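Local structure of TssK (Serratia sp. FS14, 5Y0E) at residues 347-352 and 356-361; 363-368 and 430-435; 392-397 and 403-408; 424-429 and 437-442. The protein probably serves as a trimeric baseplate component of the bacterial type VI secretion system, helping to join the baseplate to the membrane complex. All coordinates share one frame; numbering follows the deposited sequence.

Contact 1 of 4, residues 347-352 and 356-361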
loop_
_atom_site.group_PDB
_atom_site.type_symbol
_atom_site.label_atom_id
_atom_site.label_comp_id
_atom_site.label_asym_id
_atom_site.label_seq_id
_atom_site.Cartn_x
_atom_site.Cartn_y
_atom_site.Cartn_z
ATOM N N LEU A 347 -21.748 27.757 -5.491
ATOM C CA LEU A 347 -21.649 26.811 -6.562
ATOM C C LEU A 347 -20.855 27.427 -7.697
ATOM O O LEU A 347 -21.260 28.401 -8.239
ATOM C CB LEU A 347 -23.029 26.527 -7.077
ATOM C CG LEU A 347 -23.688 25.272 -6.608
ATOM C CD1 LEU A 347 -24.951 25.153 -7.397
ATOM C CD2 LEU A 347 -22.783 24.107 -6.896
ATOM N N ALA A 348 -19.723 26.860 -8.049
ATOM C CA ALA A 348 -18.930 27.374 -9.132
ATOM C C ALA A 348 -19.395 26.569 -10.295
ATOM O O ALA A 348 -19.313 25.388 -10.261
ATOM C CB ALA A 348 -17.470 27.126 -8.863
ATOM N N VAL A 349 -19.863 27.226 -11.337
ATOM C CA VAL A 349 -20.439 26.544 -12.471
ATOM C C VAL A 349 -19.937 27.016 -13.820
ATOM O O VAL A 349 -19.692 28.169 -14.002
ATOM C CB VAL A 349 -21.959 26.760 -12.400
ATOM C CG1 VAL A 349 -22.721 26.045 -13.485
ATOM C CG2 VAL A 349 -22.481 26.353 -11.051
ATOM N N ARG A 350 -19.748 26.095 -14.749
ATOM C CA ARG A 350 -19.366 26.396 -16.115
ATOM C C ARG A 350 -20.044 25.367 -16.979
ATOM O O ARG A 350 -20.196 24.251 -16.576
ATOM C CB ARG A 350 -17.864 26.351 -16.329
ATOM C CG ARG A 350 -17.422 25.220 -17.221
ATOM C CD ARG A 350 -16.299 25.594 -18.147
ATOM N NE ARG A 350 -16.662 25.455 -19.545
ATOM C CZ ARG A 350 -17.328 24.446 -20.058
ATOM N NH1 ARG A 350 -17.606 24.425 -21.326
ATOM N NH2 ARG A 350 -17.721 23.466 -19.307
ATOM N N ALA A 351 -20.485 25.750 -18.156
ATOM C CA ALA A 351 -21.141 24.825 -19.045
ATOM C C ALA A 351 -21.028 25.304 -20.459
ATOM O O ALA A 351 -20.667 26.418 -20.696
ATOM C CB ALA A 351 -22.595 24.682 -18.674
ATOM N N ASP A 352 -21.360 24.457 -21.411
ATOM C CA ASP A 352 -21.271 24.859 -22.790
ATOM C C ASP A 352 -22.566 25.415 -23.318
ATOM O O ASP A 352 -23.067 24.983 -24.315
ATOM C CB ASP A 352 -20.792 23.712 -23.643
ATOM C CG ASP A 352 -19.309 23.655 -23.739
ATOM O OD1 ASP A 352 -18.730 24.631 -24.166
ATOM O OD2 ASP A 352 -18.695 22.652 -23.388
ATOM N N GLU A 356 -26.299 34.055 -21.310
ATOM C CA GLU A 356 -27.617 34.501 -20.939
ATOM C C GLU A 356 -28.517 33.352 -20.564
ATOM O O GLU A 356 -29.464 33.514 -19.840
ATOM C CB GLU A 356 -28.232 35.290 -22.073
ATOM C CG GLU A 356 -27.426 36.504 -22.460
ATOM C CD GLU A 356 -26.478 36.238 -23.590
ATOM O OE1 GLU A 356 -26.224 37.183 -24.350
ATOM O OE2 GLU A 356 -25.980 35.102 -23.703
ATOM N N VAL A 357 -28.209 32.180 -21.072
ATOM C CA VAL A 357 -28.994 31.019 -20.769
ATOM C C VAL A 357 -28.587 30.507 -19.423
ATOM O O VAL A 357 -29.405 30.181 -18.610
ATOM C CB VAL A 357 -28.761 29.921 -21.798
ATOM C CG1 VAL A 357 -28.984 28.558 -21.180
ATOM C CG2 VAL A 357 -29.674 30.127 -22.981
ATOM N N LEU A 358 -27.295 30.481 -19.178
ATOM C CA LEU A 358 -26.783 30.007 -17.923
ATOM C C LEU A 358 -27.207 30.872 -16.776
ATOM O O LEU A 358 -27.480 30.381 -15.718
ATOM C CB LEU A 358 -25.277 29.943 -17.958
ATOM C CG LEU A 358 -24.698 29.288 -16.730
ATOM C CD1 LEU A 358 -24.844 27.794 -16.794
ATOM C CD2 LEU A 358 -23.261 29.672 -16.573
ATOM N N LEU A 359 -27.284 32.172 -16.972
ATOM C CA LEU A 359 -27.675 33.021 -15.886
ATOM C C LEU A 359 -29.135 32.918 -15.547
ATOM O O LEU A 359 -29.521 33.170 -14.428
ATOM C CB LEU A 359 -27.317 34.455 -16.178
ATOM C CG LEU A 359 -25.838 34.717 -16.072
ATOM C CD1 LEU A 359 -25.543 36.051 -16.685
ATOM C CD2 LEU A 359 -25.345 34.689 -14.653
ATOM N N THR A 360 -29.938 32.507 -16.499
ATOM C CA THR A 360 -31.346 32.413 -16.232
ATOM C C THR A 360 -31.797 31.007 -15.951
ATOM O O THR A 360 -32.364 30.738 -14.926
ATOM C CB THR A 360 -32.167 33.026 -17.364
ATOM O OG1 THR A 360 -31.741 32.485 -18.603
ATOM C CG2 THR A 360 -31.935 34.486 -17.418
ATOM N N HIS A 361 -31.515 30.091 -16.843
ATOM C CA HIS A 361 -31.968 28.742 -16.639
ATOM C C HIS A 361 -31.352 27.987 -15.481
ATOM O O HIS A 361 -32.030 27.234 -14.819
ATOM C CB HIS A 361 -31.780 27.931 -17.908
ATOM C CG HIS A 361 -32.547 28.453 -19.076
ATOM N ND1 HIS A 361 -32.817 27.692 -20.185
ATOM C CD2 HIS A 361 -33.103 29.660 -19.304
ATOM C CE1 HIS A 361 -33.503 28.410 -21.048
ATOM N NE2 HIS A 361 -33.683 29.610 -20.540
#
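Leu358 reaches out from helix 355-365 and sets one methyl against Val349, near the end of strand 343-350, and Ala351, just beyond it, both with CB turned to the helix. Along the helical segment, Glu356 comes first: its carbonyl O accepts a bond from the Thr360 hydroxyl, OG1 lying 2.8 Å from O and in the carbonyl plane. Val357 follows and faces along the helix toward His361. Next is Leu358. With CG trans to the backbone N (chi1 -173°), its branch stands off the helix and CD1 becomes the sole meeting point, 4.3 Å from Val349 CG1 and 4.3 Å from Ala351 CB, so that the single methyl is shared equally by the two side chains. Thr404 of strand 404-408 also touches Leu358, and Phe362 covers Val349, placing the helix over one face of the sheet. Arg350, between Val349 and Ala351 in sequence, has its CB on the far side; there NH1 forms a salt bridge with OD2 of Asp352 at 2.9 Å, although the bond is bent and weak. Beyond it, Arg350 NH2 makes a weak bond to Gly434 O and comes close to Arg395 of a second subunit. At the end of the segment, His361 N bonds to Val357 O at 2.8 Å, and Val357 CG1 lies over one face of the His361 ring, displaced to the rim. Across the segments no polar atom takes part: three buried aliphatic side chains meet loosely, with no directional bond, and their burial probably accounts for the contact, the charges being kept to the other side of the strand.

Contact 2 of 4, residues 363-368 and 430-435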
loop_
_atom_site.group_PDB
_atom_site.type_symbol
_atom_site.label_atom_id
_atom_site.label_comp_id
_atom_site.label_asym_id
_atom_site.label_seq_id
_atom_site.Cartn_x
_atom_site.Cartn_y
_atom_site.Cartn_z
ATOM N N PRO A 363 -30.279 28.846 -12.402
ATOM C CA PRO A 363 -30.841 29.128 -11.090
ATOM C C PRO A 363 -32.252 28.627 -10.921
ATOM O O PRO A 363 -32.659 28.431 -9.797
ATOM C CB PRO A 363 -30.820 30.641 -11.021
ATOM C CG PRO A 363 -29.830 31.056 -12.018
ATOM C CD PRO A 363 -29.955 30.076 -13.114
ATOM N N ALA A 364 -32.988 28.448 -12.006
ATOM C CA ALA A 364 -34.327 27.930 -11.944
ATOM C C ALA A 364 -34.311 26.420 -12.000
ATOM O O ALA A 364 -34.962 25.758 -11.229
ATOM C CB ALA A 364 -35.133 28.478 -13.094
ATOM N N GLN A 365 -33.526 25.865 -12.900
ATOM C CA GLN A 365 -33.477 24.425 -13.062
ATOM C C GLN A 365 -32.639 23.642 -12.067
ATOM O O GLN A 365 -32.554 22.431 -12.151
ATOM C CB GLN A 365 -33.023 24.088 -14.464
ATOM C CG GLN A 365 -34.139 24.161 -15.464
ATOM C CD GLN A 365 -33.687 24.687 -16.790
ATOM O OE1 GLN A 365 -34.020 25.800 -17.169
ATOM N NE2 GLN A 365 -32.939 23.882 -17.513
ATOM N N MET A 366 -31.993 24.321 -11.143
ATOM C CA MET A 366 -31.217 23.614 -10.167
ATOM C C MET A 366 -31.936 23.785 -8.869
ATOM O O MET A 366 -31.993 24.859 -8.324
ATOM C CB MET A 366 -29.800 24.155 -10.088
ATOM C CG MET A 366 -29.020 23.709 -8.866
ATOM S SD MET A 366 -28.641 21.965 -8.813
ATOM C CE MET A 366 -27.031 21.909 -9.553
ATOM N N LYS A 367 -32.527 22.706 -8.404
ATOM C CA LYS A 367 -33.263 22.721 -7.172
ATOM C C LYS A 367 -32.404 22.133 -6.096
ATOM O O LYS A 367 -31.900 21.032 -6.223
ATOM C CB LYS A 367 -34.543 21.909 -7.325
ATOM N N ILE A 368 -32.244 22.875 -5.023
ATOM C CA ILE A 368 -31.417 22.411 -3.947
ATOM C C ILE A 368 -32.220 22.242 -2.679
ATOM O O ILE A 368 -32.948 23.127 -2.272
ATOM C CB ILE A 368 -30.246 23.377 -3.709
ATOM C CG1 ILE A 368 -29.212 23.246 -4.807
ATOM C CG2 ILE A 368 -29.563 23.105 -2.395
ATOM C CD1 ILE A 368 -28.420 24.504 -5.006
ATOM N N GLY A 430 -31.531 18.700 -16.878
ATOM C CA GLY A 430 -30.279 18.638 -17.621
ATOM C C GLY A 430 -30.247 18.946 -19.104
ATOM O O GLY A 430 -30.312 18.043 -19.939
ATOM N N GLU A 431 -30.087 20.215 -19.445
ATOM C CA GLU A 431 -29.835 20.650 -20.812
ATOM C C GLU A 431 -28.464 21.312 -20.942
ATOM O O GLU A 431 -28.298 22.245 -21.724
ATOM C CB GLU A 431 -30.920 21.623 -21.273
ATOM C CG GLU A 431 -31.000 22.884 -20.404
ATOM C CD GLU A 431 -31.603 24.077 -21.120
ATOM O OE1 GLU A 431 -31.540 24.129 -22.364
ATOM O OE2 GLU A 431 -32.145 24.971 -20.438
ATOM N N PHE A 432 -27.466 20.854 -20.189
ATOM C CA PHE A 432 -26.250 21.631 -19.973
ATOM C C PHE A 432 -25.011 20.860 -20.401
ATOM O O PHE A 432 -24.288 20.307 -19.564
ATOM C CB PHE A 432 -26.141 22.050 -18.517
ATOM C CG PHE A 432 -27.254 22.929 -18.072
ATOM C CD1 PHE A 432 -28.419 22.391 -17.585
ATOM C CD2 PHE A 432 -27.138 24.295 -18.147
ATOM C CE1 PHE A 432 -29.447 23.203 -17.171
ATOM C CE2 PHE A 432 -28.163 25.110 -17.734
ATOM C CZ PHE A 432 -29.319 24.563 -17.244
ATOM N N PRO A 433 -24.709 20.847 -21.688
ATOM C CA PRO A 433 -23.493 20.187 -22.149
ATOM C C PRO A 433 -22.258 20.773 -21.504
ATOM O O PRO A 433 -22.120 21.987 -21.358
ATOM C CB PRO A 433 -23.503 20.449 -23.658
ATOM C CG PRO A 433 -24.405 21.592 -23.836
ATOM C CD PRO A 433 -25.449 21.455 -22.797
ATOM N N GLY A 434 -21.338 19.892 -21.148
ATOM C CA GLY A 434 -20.059 20.318 -20.637
ATOM C C GLY A 434 -20.049 20.722 -19.187
ATOM O O GLY A 434 -19.013 21.173 -18.704
ATOM N N LEU A 435 -21.156 20.551 -18.481
ATOM C CA LEU A 435 -21.275 21.036 -17.124
ATOM C C LEU A 435 -20.089 20.628 -16.274
ATOM O O LEU A 435 -19.635 19.489 -16.328
ATOM C CB LEU A 435 -22.553 20.509 -16.504
ATOM C CG LEU A 435 -22.777 21.060 -15.107
ATOM C CD1 LEU A 435 -23.092 22.520 -15.230
ATOM C CD2 LEU A 435 -23.900 20.337 -14.441
#
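Gln365, at the end of helix 355-365, swings its amide across to Glu431 and Phe432 in the loop between strands 423-428 and 436-443. The tight part is the amide nitrogen. NE2 donates to Glu431 OE2 over 3.2 Å in a nearly straight bond (173°); the acceptor lies in the amide plane and is met on its anti side, somewhat out of the carboxylate plane, with the two flat groups only 22° apart. NE2 also bonds to Ala429 O and rests 3.6 Å from Phe432 CE1, obliquely to the ring. Glu431 CG sits between the backbone N and carbonyl carbon (chi1 60°). The buried Phe432 ring lies beside the amide, with Glu431 CG 3.6 Å above one face, displaced toward the rim. The loop itself is the loose part: Gly430 and Pro433 are exposed, and so is Glu431 apart from its gripped carboxylate oxygen, and the chain turns away through a type II beta turn from Phe432 to Leu435, with Gly434 at positive phi. Glu431 OE2 has a second partner in His361 ND1. One carboxylate oxygen therefore gathers a histidine and an amide, a convergence that would probably stabilise its negative charge while fixing the loop to the helix end.

Contact 3 of 4, residues 392-397 and 403-408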
loop_
_atom_site.group_PDB
_atom_site.type_symbol
_atom_site.label_atom_id
_atom_site.label_comp_id
_atom_site.label_asym_id
_atom_site.label_seq_id
_atom_site.Cartn_x
_atom_site.Cartn_y
_atom_site.Cartn_z
ATOM N N VAL A 392 -18.756 39.440 -7.838
ATOM C CA VAL A 392 -17.348 39.123 -7.650
ATOM C C VAL A 392 -17.252 37.788 -6.947
ATOM O O VAL A 392 -18.023 37.498 -6.029
ATOM C CB VAL A 392 -16.560 40.188 -6.860
ATOM C CG1 VAL A 392 -16.889 41.531 -7.344
ATOM C CG2 VAL A 392 -16.792 40.067 -5.369
ATOM N N ALA A 393 -16.323 37.006 -7.367
ATOM C CA ALA A 393 -16.194 35.695 -6.789
ATOM C C ALA A 393 -15.514 35.804 -5.441
ATOM O O ALA A 393 -14.703 36.699 -5.227
ATOM C CB ALA A 393 -15.390 34.793 -7.703
ATOM N N PRO A 394 -15.835 34.902 -4.529
ATOM C CA PRO A 394 -15.250 34.945 -3.189
ATOM C C PRO A 394 -13.732 34.938 -3.198
ATOM O O PRO A 394 -13.091 34.219 -3.959
ATOM C CB PRO A 394 -15.778 33.670 -2.540
ATOM C CG PRO A 394 -16.914 33.269 -3.333
ATOM C CD PRO A 394 -16.729 33.758 -4.708
ATOM N N ARG A 395 -13.160 35.708 -2.288
ATOM C CA ARG A 395 -11.728 35.657 -2.095
ATOM C C ARG A 395 -11.272 34.404 -1.367
ATOM O O ARG A 395 -10.079 34.112 -1.381
ATOM C CB ARG A 395 -11.283 36.905 -1.350
ATOM C CG ARG A 395 -12.054 37.197 -0.090
ATOM C CD ARG A 395 -11.629 38.549 0.491
ATOM N NE ARG A 395 -11.976 38.677 1.900
ATOM C CZ ARG A 395 -13.115 39.195 2.345
ATOM N NH1 ARG A 395 -14.021 39.639 1.485
ATOM N NH2 ARG A 395 -13.348 39.265 3.649
ATOM N N GLN A 396 -12.176 33.634 -0.775
ATOM C CA GLN A 396 -11.767 32.491 0.026
ATOM C C GLN A 396 -11.588 31.219 -0.776
ATOM O O GLN A 396 -10.979 30.277 -0.265
ATOM C CB GLN A 396 -12.780 32.193 1.132
ATOM C CG GLN A 396 -12.929 33.272 2.157
ATOM C CD GLN A 396 -13.853 34.356 1.700
ATOM O OE1 GLN A 396 -14.414 34.283 0.608
ATOM N NE2 GLN A 396 -14.034 35.364 2.530
ATOM N N ILE A 397 -12.120 31.146 -1.985
ATOM C CA ILE A 397 -11.983 29.941 -2.794
ATOM C C ILE A 397 -11.310 30.344 -4.091
ATOM O O ILE A 397 -11.253 31.532 -4.416
ATOM C CB ILE A 397 -13.344 29.258 -3.049
ATOM C CG1 ILE A 397 -14.244 30.167 -3.865
ATOM C CG2 ILE A 397 -13.979 28.897 -1.759
ATOM C CD1 ILE A 397 -15.440 29.471 -4.409
ATOM N N TYR A 403 -16.042 30.766 -15.045
ATOM C CA TYR A 403 -17.091 30.182 -14.234
ATOM C C TYR A 403 -17.992 31.270 -13.677
ATOM O O TYR A 403 -17.596 32.423 -13.513
ATOM C CB TYR A 403 -16.520 29.370 -13.075
ATOM C CG TYR A 403 -15.972 28.018 -13.419
ATOM C CD1 TYR A 403 -15.006 27.860 -14.398
ATOM C CD2 TYR A 403 -16.393 26.899 -12.735
ATOM C CE1 TYR A 403 -14.485 26.625 -14.686
ATOM C CE2 TYR A 403 -15.886 25.669 -13.013
ATOM C CZ TYR A 403 -14.932 25.526 -13.990
ATOM O OH TYR A 403 -14.431 24.274 -14.258
ATOM N N THR A 404 -19.210 30.877 -13.370
ATOM C CA THR A 404 -20.163 31.721 -12.694
ATOM C C THR A 404 -20.354 31.174 -11.300
ATOM O O THR A 404 -20.344 29.961 -11.096
ATOM C CB THR A 404 -21.485 31.759 -13.438
ATOM O OG1 THR A 404 -21.246 32.261 -14.744
ATOM C CG2 THR A 404 -22.457 32.670 -12.766
ATOM N N TYR A 405 -20.507 32.076 -10.349
ATOM C CA TYR A 405 -20.544 31.737 -8.943
ATOM C C TYR A 405 -21.894 32.140 -8.399
ATOM O O TYR A 405 -22.272 33.310 -8.476
ATOM C CB TYR A 405 -19.415 32.427 -8.195
ATOM C CG TYR A 405 -18.105 31.866 -8.608
ATOM C CD1 TYR A 405 -17.518 32.235 -9.811
ATOM C CD2 TYR A 405 -17.464 30.937 -7.819
ATOM C CE1 TYR A 405 -16.339 31.701 -10.198
ATOM C CE2 TYR A 405 -16.282 30.398 -8.199
ATOM C CZ TYR A 405 -15.722 30.773 -9.386
ATOM O OH TYR A 405 -14.528 30.215 -9.730
ATOM N N PHE A 406 -22.618 31.171 -7.881
ATOM C CA PHE A 406 -23.934 31.390 -7.318
ATOM C C PHE A 406 -23.849 31.171 -5.825
ATOM O O PHE A 406 -23.432 30.103 -5.378
ATOM C CB PHE A 406 -24.947 30.440 -7.939
ATOM C CG PHE A 406 -25.098 30.614 -9.401
ATOM C CD1 PHE A 406 -25.971 31.548 -9.906
ATOM C CD2 PHE A 406 -24.362 29.852 -10.276
ATOM C CE1 PHE A 406 -26.118 31.715 -11.247
ATOM C CE2 PHE A 406 -24.507 30.019 -11.634
ATOM C CZ PHE A 406 -25.391 30.951 -12.117
ATOM N N GLU A 407 -24.223 32.175 -5.059
ATOM C CA GLU A 407 -24.397 31.974 -3.635
ATOM C C GLU A 407 -25.787 31.410 -3.381
ATOM O O GLU A 407 -26.745 31.754 -4.077
ATOM C CB GLU A 407 -24.197 33.286 -2.887
ATOM C CG GLU A 407 -24.191 33.169 -1.381
ATOM C CD GLU A 407 -23.406 34.293 -0.726
ATOM O OE1 GLU A 407 -23.208 35.335 -1.387
ATOM O OE2 GLU A 407 -22.983 34.125 0.437
ATOM N N LEU A 408 -25.884 30.508 -2.412
ATOM C CA LEU A 408 -27.174 30.018 -1.959
ATOM C C LEU A 408 -27.827 31.046 -1.050
ATOM O O LEU A 408 -27.167 31.655 -0.205
ATOM C CB LEU A 408 -27.020 28.698 -1.219
ATOM C CG LEU A 408 -26.890 27.456 -2.098
ATOM C CD1 LEU A 408 -25.564 27.414 -2.811
ATOM C CD2 LEU A 408 -27.067 26.206 -1.273
#
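Ala393 CB sits over the face of the Tyr405 ring, 4.0 Å from its centroid and 13° off the ring normal, a CH-pi contact near the middle of the ring. The methyl leans slightly to one flank: its nearest ring atom is Tyr405 CD1, at 3.9 Å from Ala393 CB. The other flank is met by two further residues of the loop 392-397, both oblique to the ring. Pro394 offers its CD to Tyr405 CD2 at 4.3 Å, and Ile397 offers the end of its longer branch, CD1, to Tyr405 CE2 at 4.0 Å. The isoleucine and the tyrosine point antiparallel, side by side. The isoleucine owes its reach to its first torsion (chi1 64°), which tucks CG1 between the backbone N and the carbonyl carbon, and to an extended continuation to CD1. The tyrosine is steadied at its far end as well, where OH is hydrogen-bonded to His400 N, in the chain between the two segments. The loop's three residues all come from one side of the ring plane, and Ala348 of strand 343-350 packs from the opposite side; the loop 392-397 thus folds back as a cover over the strand to which it leads. Strand 404-408 lies in the antiparallel sheet between strands 387-389 and 343-350. The covering loop extends across to strand 436-443, where Pro394 and Ile397 rest on Ile442 and Ile397 also touches Trp440.

Contact 4 of 4, residues 424-429 and 437-442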
loop_
_atom_site.group_PDB
_atom_site.type_symbol
_atom_site.label_atom_id
_atom_site.label_comp_id
_atom_site.label_asym_id
_atom_site.label_seq_id
_atom_site.Cartn_x
_atom_site.Cartn_y
_atom_site.Cartn_z
ATOM N N PHE A 424 -26.520 18.172 1.382
ATOM C CA PHE A 424 -27.292 18.841 0.359
ATOM C C PHE A 424 -27.668 17.846 -0.719
ATOM O O PHE A 424 -26.904 16.940 -1.054
ATOM C CB PHE A 424 -26.500 19.973 -0.284
ATOM C CG PHE A 424 -26.210 21.132 0.620
ATOM C CD1 PHE A 424 -25.106 21.123 1.448
ATOM C CD2 PHE A 424 -27.005 22.259 0.592
ATOM C CE1 PHE A 424 -24.824 22.203 2.246
ATOM C CE2 PHE A 424 -26.729 23.332 1.389
ATOM C CZ PHE A 424 -25.634 23.309 2.210
ATOM N N ALA A 425 -28.847 18.036 -1.281
ATOM C CA ALA A 425 -29.238 17.330 -2.486
ATOM C C ALA A 425 -29.440 18.353 -3.588
ATOM O O ALA A 425 -30.082 19.384 -3.372
ATOM C CB ALA A 425 -30.505 16.509 -2.270
ATOM N N LEU A 426 -28.877 18.075 -4.754
ATOM C CA LEU A 426 -28.981 18.965 -5.897
ATOM C C LEU A 426 -29.452 18.160 -7.090
ATOM O O LEU A 426 -28.856 17.133 -7.423
ATOM C CB LEU A 426 -27.646 19.636 -6.231
ATOM C CG LEU A 426 -26.898 20.415 -5.150
ATOM C CD1 LEU A 426 -26.021 19.517 -4.310
ATOM C CD2 LEU A 426 -26.076 21.514 -5.793
ATOM N N HIS A 427 -30.497 18.650 -7.747
ATOM C CA HIS A 427 -31.062 18.038 -8.938
ATOM C C HIS A 427 -31.175 19.121 -9.978
ATOM O O HIS A 427 -31.619 20.205 -9.681
ATOM C CB HIS A 427 -32.441 17.486 -8.658
ATOM C CG HIS A 427 -33.113 16.910 -9.859
ATOM N ND1 HIS A 427 -33.810 17.678 -10.759
ATOM C CD2 HIS A 427 -33.204 15.638 -10.303
ATOM C CE1 HIS A 427 -34.299 16.905 -11.709
ATOM N NE2 HIS A 427 -33.947 15.660 -11.454
ATOM N N LEU A 428 -30.845 18.813 -11.215
ATOM C CA LEU A 428 -30.822 19.835 -12.240
ATOM C C LEU A 428 -31.475 19.327 -13.514
ATOM O O LEU A 428 -31.130 18.248 -13.997
ATOM C CB LEU A 428 -29.381 20.259 -12.517
ATOM C CG LEU A 428 -29.178 21.053 -13.809
ATOM C CD1 LEU A 428 -29.736 22.449 -13.661
ATOM C CD2 LEU A 428 -27.723 21.093 -14.152
ATOM N N ALA A 429 -32.415 20.107 -14.048
ATOM C CA ALA A 429 -33.063 19.785 -15.314
ATOM C C ALA A 429 -32.088 19.847 -16.485
ATOM O O ALA A 429 -31.888 20.915 -17.066
ATOM C CB ALA A 429 -34.223 20.739 -15.558
ATOM N N MET A 437 -18.956 21.569 -12.101
ATOM C CA MET A 437 -19.383 22.293 -10.922
ATOM C C MET A 437 -18.416 22.060 -9.785
ATOM O O MET A 437 -17.700 21.062 -9.741
ATOM C CB MET A 437 -20.781 21.911 -10.483
ATOM C CG MET A 437 -21.834 22.401 -11.429
ATOM S SD MET A 437 -23.504 22.045 -10.898
ATOM C CE MET A 437 -23.291 20.424 -10.226
ATOM N N GLU A 438 -18.373 23.031 -8.897
ATOM C CA GLU A 438 -17.677 22.930 -7.636
ATOM C C GLU A 438 -18.613 23.464 -6.571
ATOM O O GLU A 438 -19.367 24.408 -6.812
ATOM C CB GLU A 438 -16.364 23.709 -7.642
ATOM C CG GLU A 438 -15.395 23.245 -8.680
ATOM C CD GLU A 438 -14.055 23.935 -8.603
ATOM O OE1 GLU A 438 -13.896 24.844 -7.781
ATOM O OE2 GLU A 438 -13.151 23.577 -9.372
ATOM N N PHE A 439 -18.585 22.840 -5.408
ATOM C CA PHE A 439 -19.445 23.210 -4.303
ATOM C C PHE A 439 -18.555 23.546 -3.129
ATOM O O PHE A 439 -17.782 22.705 -2.667
ATOM C CB PHE A 439 -20.404 22.078 -3.961
ATOM C CG PHE A 439 -21.512 22.490 -3.080
ATOM C CD1 PHE A 439 -22.565 23.196 -3.582
ATOM C CD2 PHE A 439 -21.503 22.176 -1.745
ATOM C CE1 PHE A 439 -23.591 23.584 -2.772
ATOM C CE2 PHE A 439 -22.537 22.565 -0.926
ATOM C CZ PHE A 439 -23.581 23.265 -1.444
ATOM N N TRP A 440 -18.645 24.773 -2.663
ATOM C CA TRP A 440 -17.785 25.241 -1.599
ATOM C C TRP A 440 -18.598 25.749 -0.424
ATOM O O TRP A 440 -19.694 26.283 -0.587
ATOM C CB TRP A 440 -16.885 26.352 -2.093
ATOM C CG TRP A 440 -15.802 25.911 -2.993
ATOM C CD1 TRP A 440 -15.860 25.790 -4.339
ATOM C CD2 TRP A 440 -14.476 25.564 -2.615
ATOM N NE1 TRP A 440 -14.654 25.379 -4.825
ATOM C CE2 TRP A 440 -13.784 25.242 -3.784
ATOM C CE3 TRP A 440 -13.807 25.495 -1.396
ATOM C CZ2 TRP A 440 -12.470 24.858 -3.776
ATOM C CZ3 TRP A 440 -12.499 25.115 -1.390
ATOM C CH2 TRP A 440 -11.843 24.797 -2.570
ATOM N N ALA A 441 -18.030 25.593 0.762
ATOM C CA ALA A 441 -18.559 26.171 1.983
ATOM C C ALA A 441 -17.533 27.152 2.515
ATOM O O ALA A 441 -16.346 26.827 2.567
ATOM C CB ALA A 441 -18.857 25.092 3.011
ATOM N N ILE A 442 -17.984 28.350 2.893
ATOM C CA ILE A 442 -17.092 29.450 3.241
ATOM C C ILE A 442 -17.426 29.951 4.634
ATOM O O ILE A 442 -18.540 30.420 4.878
ATOM C CB ILE A 442 -17.182 30.595 2.230
ATOM C CG1 ILE A 442 -16.963 30.046 0.830
ATOM C CG2 ILE A 442 -16.154 31.638 2.535
ATOM C CD1 ILE A 442 -16.834 31.089 -0.231
#
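Phe424 and Phe439 mark where the two strands come nearest, with 10.1 Å between Phe424 CA and Phe439 CA. The strands run in roughly opposite senses, skewed to one another, and at this spacing they share no backbone hydrogen bond; they meet through side chains alone. Phe439 drives its edge into the face of Phe424 in a T-shaped stack, the centroids of the two rings 5.0 Å apart and their planes at 63°. Phe439 CZ stands 3.8 Å above the Phe424 plane, over the ring centre, while Phe439 CE2 lies 3.8 Å from Phe424 CD1. Phe439 CG, opposite the backbone N (chi1 -166°), carries the ring toward Phe424. In the eight-stranded antiparallel sheet, strands 329-333 and 317-324 lie between the two, which implies that the sheet is strongly curved, probably barrel-like, with the stack on its inner side, where Phe345 also packs on both rings. Leu426, two residues along from Phe424, adds CD2 at 4.4 Å from Phe439 CE1, obliquely to the ring, and is itself backed by Ile368 and Met366. Glu438 and Trp440 point to the other face of the sheet. There Trp440 NE1 donates to Glu438 OE1 over 3.1 Å, almost straight at 177°, with the acceptor in the indole plane and approached on its anti side, tilted out of the carboxylate plane. The second oxygen, Glu438 OE2, is hydrogen-bonded to His400 NE2.

In the fold
All four contacts gather on an antiparallel sheet that appears strongly curved, in the C-terminal part of the chain, but on different sides of it. Contact 4 is core, aromatic and aliphatic, on the sheet's apparent inner side; contact 1 is also buried and wholly apolar, where helix 355-365 leans on the sheet. Contact 2 uses the end of that same helix, yet lies partly at the surface and depends on polar bonds. Contact 3, partly buried, covers the other face. Backbone bonds knit them together: 347-352 pairs with both 403-408 and 437-442, and 363-368 pairs with 424-429. Contact 3 is nested in the loop closed by contact 2, whereas contacts 2 and 4 interleave along the chain.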